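PDB 6MAA: WAP, Kazal, immunoglobulin, Kunitz and NTR domain-containing protein 2 from Mus musculus, which inhibits mature myostatin (GDF8) and GDF11 but probably not activin, and probably also acts as an inhibitor of serine proteases and metalloproteases. Local coordinates for residues Cys47-Glu52 against Met72-Cys77. Numbering follows the deposited sequence.
Sequences CKDRCE and MDAEAC. With NO3 (nitrate ion), chain C.
Cys47 and Cys77 are joined by a disulfide that ties the end of strand 42-47 to helix 69-79. SG of Cys47 lies 2.0 Å from SG of Cys77, and the bridge has a relaxed torsion of -91°. Both CB atoms point toward the other segment. With SG of Cys47 beside its backbone N (chi1 -63°) and SG of Cys77 opposite its own N, the two sulfurs meet. Cys77 is buried and also touches Ser34 of strand 34-39, which pairs with strand 42-47.

Beyond the bridge the segments touch at one point, a van der Waals contact in which carboxylate OD1 of Asp49 lies 3.8 Å from the methyl CB of Ala74.

The polar link is indirect. A water gives a hydrogen bond to OD2 of Asp73 (2.7 Å) and weakly accepts one from NZ of Lys48 (3.4 Å). NZ of Lys48 stays 5.5 Å from OD2 of Asp73, too far for a direct salt bridge. OD1 of Asp73 is hydrogen-bonded to NE2 of Gln32, outside the two segments.

Further along, N of Glu52 donates a nearly straight hydrogen bond (170°) to O2 of a nitrate ion, 2.9 Å away; the ion probably came from the crystallisation liquor.

A second disulfide, Cys51-Cys70, also joins this loop to the helix. Such a loop, cross-linked to the central helix, is characteristic of the Kazal-like part of a follistatin domain.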
ATOM      1  N   CYS A  47      -0.642  -0.172  -5.494  1.00 14.59           N
ATOM      2  CA  CYS A  47      -0.656  -1.174  -4.436  1.00 14.65           C
ATOM      3  C   CYS A  47       0.694  -1.881  -4.341  1.00 16.22           C
ATOM      4  O   CYS A  47       1.278  -2.271  -5.355  1.00 18.08           O
ATOM      5  CB  CYS A  47      -1.759  -2.200  -4.690  1.00 14.88           C
ATOM      6  SG  CYS A  47      -3.449  -1.529  -4.686  1.00 16.39           S
ATOM      7  N   LYS A  48       1.172  -2.076  -3.106  1.00 15.49           N
ATOM      8  CA  LYS A  48       2.495  -2.670  -2.895  1.00 17.42           C
ATOM      9  C   LYS A  48       2.533  -4.152  -3.279  1.00 17.72           C
ATOM     10  O   LYS A  48       3.440  -4.594  -3.995  1.00 17.41           O
ATOM     11  CB  LYS A  48       2.936  -2.466  -1.444  1.00 19.51           C
ATOM     12  CG  LYS A  48       3.310  -1.033  -1.126  1.00 21.77           C
ATOM     13  CD  LYS A  48       3.658  -0.853   0.341  1.00 23.63           C
ATOM     14  CE  LYS A  48       2.408  -0.832   1.210  1.00 26.07           C
ATOM     15  NZ  LYS A  48       2.709  -0.457   2.623  1.00 28.03           N
ATOM     16  N   ASP A  49       1.584  -4.939  -2.780  1.00 15.15           N
ATOM     17  CA  ASP A  49       1.422  -6.344  -3.184  1.00 14.06           C
ATOM     18  C   ASP A  49       2.663  -7.204  -2.934  1.00 12.47           C
ATOM     19  O   ASP A  49       3.001  -8.075  -3.737  1.00 14.21           O
ATOM     20  CB  ASP A  49       0.974  -6.474  -4.639  1.00 16.37           C
ATOM     21  CG  ASP A  49      -0.506  -6.296  -4.809  1.00 22.55           C
ATOM     22  OD1 ASP A  49      -1.244  -6.477  -3.820  1.00 27.09           O
ATOM     23  OD2 ASP A  49      -0.927  -5.986  -5.942  1.00 22.58           O
ATOM     24  N   ARG A  50       3.331  -6.998  -1.802  1.00 12.13           N
ATOM     25  CA  ARG A  50       4.498  -7.810  -1.470  1.00 12.35           C
ATOM     26  C   ARG A  50       4.543  -7.954   0.038  1.00 11.61           C
ATOM     27  O   ARG A  50       4.675  -6.949   0.741  1.00 14.45           O
ATOM     28  CB  ARG A  50       5.790  -7.164  -1.984  1.00 15.08           C
ATOM     29  CG  ARG A  50       7.050  -7.981  -1.676  1.00 18.33           C
ATOM     30  CD  ARG A  50       8.305  -7.379  -2.311  1.00 20.86           C
ATOM     31  NE  ARG A  50       8.636  -6.081  -1.731  1.00 25.89           N
ATOM     32  CZ  ARG A  50       9.539  -5.886  -0.772  1.00 27.98           C
ATOM     33  NH1 ARG A  50      10.231  -6.903  -0.277  1.00 29.74           N
ATOM     34  NH2 ARG A  50       9.756  -4.662  -0.312  1.00 29.50           N
ATOM     35  N   CYS A  51       4.443  -9.188   0.534  1.00  9.21           N
ATOM     36  CA  CYS A  51       4.349  -9.419   1.970  1.00  9.49           C
ATOM     37  C   CYS A  51       5.169 -10.636   2.368  1.00  8.56           C
ATOM     38  O   CYS A  51       5.310 -11.585   1.596  1.00  9.77           O
ATOM     39  CB  CYS A  51       2.898  -9.694   2.376  1.00  8.80           C
ATOM     40  SG  CYS A  51       1.757  -8.321   2.079  1.00  9.84           S
ATOM     41  N   GLU A  52       5.674 -10.621   3.601  1.00  9.50           N
ATOM     42  CA  GLU A  52       6.340 -11.799   4.139  1.00 11.15           C
ATOM     43  C   GLU A  52       5.332 -12.899   4.445  1.00  9.58           C
ATOM     44  O   GLU A  52       4.255 -12.644   4.995  1.00 10.83           O
ATOM     45  CB  GLU A  52       7.052 -11.453   5.443  1.00 12.75           C
ATOM     46  CG  GLU A  52       8.211 -10.506   5.277  1.00 15.34           C
ATOM     47  CD  GLU A  52       9.150 -10.546   6.456  1.00 19.50           C
ATOM     48  OE1 GLU A  52       9.179 -11.579   7.155  1.00 23.75           O
ATOM     49  OE2 GLU A  52       9.857  -9.546   6.681  1.00 19.98           O
ATOM     50  N   MET A  72      -3.794  -8.343   4.726  1.00  8.52           N
ATOM     51  CA  MET A  72      -5.019  -7.563   4.887  1.00  8.84           C
ATOM     52  C   MET A  72      -4.926  -6.240   4.130  1.00  9.42           C
ATOM     53  O   MET A  72      -5.848  -5.866   3.393  1.00  9.39           O
ATOM     54  CB  MET A  72      -5.290  -7.312   6.371  1.00  9.73           C
ATOM     55  CG  MET A  72      -6.577  -6.551   6.646  1.00 11.10           C
ATOM     56  SD  MET A  72      -6.773  -6.057   8.371  1.00 13.50           S
ATOM     57  CE  MET A  72      -5.490  -4.809   8.506  1.00 16.48           C
ATOM     58  N   ASP A  73      -3.801  -5.528   4.285  1.00  8.43           N
ATOM     59  CA  ASP A  73      -3.620  -4.254   3.592  1.00  9.40           C
ATOM     60  C   ASP A  73      -3.657  -4.437   2.082  1.00  9.45           C
ATOM     61  O   ASP A  73      -4.161  -3.569   1.354  1.00 10.35           O
ATOM     62  CB  ASP A  73      -2.272  -3.636   3.965  1.00 10.01           C
ATOM     63  CG  ASP A  73      -2.219  -3.103   5.380  1.00 11.93           C
ATOM     64  OD1 ASP A  73      -3.265  -3.009   6.052  1.00 13.44           O
ATOM     65  OD2 ASP A  73      -1.097  -2.762   5.812  1.00 15.52           O
ATOM     66  N   ALA A  74      -3.084  -5.537   1.588  1.00  9.62           N
ATOM     67  CA  ALA A  74      -3.052  -5.772   0.147  1.00 10.66           C
ATOM     68  C   ALA A  74      -4.454  -5.998  -0.399  1.00 10.60           C
ATOM     69  O   ALA A  74      -4.790  -5.508  -1.483  1.00 13.10           O
ATOM     70  CB  ALA A  74      -2.132  -6.948  -0.185  1.00 12.14           C
ATOM     71  N   GLU A  75      -5.297  -6.706   0.354  1.00 10.70           N
ATOM     72  CA  GLU A  75      -6.680  -6.888  -0.072  1.00 12.49           C
ATOM     73  C   GLU A  75      -7.443  -5.571  -0.033  1.00 12.95           C
ATOM     74  O   GLU A  75      -8.220  -5.272  -0.951  1.00 13.97           O
ATOM     75  CB  GLU A  75      -7.368  -7.947   0.785  1.00 13.59           C
ATOM     76  CG  GLU A  75      -8.807  -8.236   0.376  1.00 15.38           C
ATOM     77  CD  GLU A  75      -8.937  -8.966  -0.963  1.00 18.76           C
ATOM     78  OE1 GLU A  75     -10.081  -9.285  -1.334  1.00 21.38           O
ATOM     79  OE2 GLU A  75      -7.919  -9.222  -1.648  1.00 22.11           O
ATOM     80  N   ALA A  76      -7.235  -4.771   1.017  1.00 11.41           N
ATOM     81  CA  ALA A  76      -7.856  -3.451   1.081  1.00 11.67           C
ATOM     82  C   ALA A  76      -7.490  -2.620  -0.142  1.00 12.34           C
ATOM     83  O   ALA A  76      -8.357  -1.999  -0.767  1.00 13.22           O
ATOM     84  CB  ALA A  76      -7.431  -2.734   2.360  1.00 12.69           C
ATOM     85  N   CYS A  77      -6.206  -2.608  -0.508  1.00 11.93           N
ATOM     86  CA  CYS A  77      -5.780  -1.816  -1.657  1.00 12.52           C
ATOM     87  C   CYS A  77      -6.401  -2.341  -2.942  1.00 14.20           C
ATOM     88  O   CYS A  77      -6.841  -1.560  -3.796  1.00 16.18           O
ATOM     89  CB  CYS A  77      -4.254  -1.816  -1.752  1.00 12.43           C
ATOM     90  SG  CYS A  77      -3.612  -0.579  -2.892  1.00 13.55           S
TER
HETATM   91  N   NO3 C 102       4.905  -8.157   6.059  1.00 20.88           N
HETATM   92  O1  NO3 C 102       4.170  -9.167   6.197  1.00 19.48           O
HETATM   93  O2  NO3 C 102       5.767  -8.133   5.145  1.00 18.92           O
HETATM   94  O3  NO3 C 102       4.779  -7.173   6.848  1.00 25.67           O
HETATM   95  O   HOH W   1       0.862  -2.926   3.972  1.00 24.12           O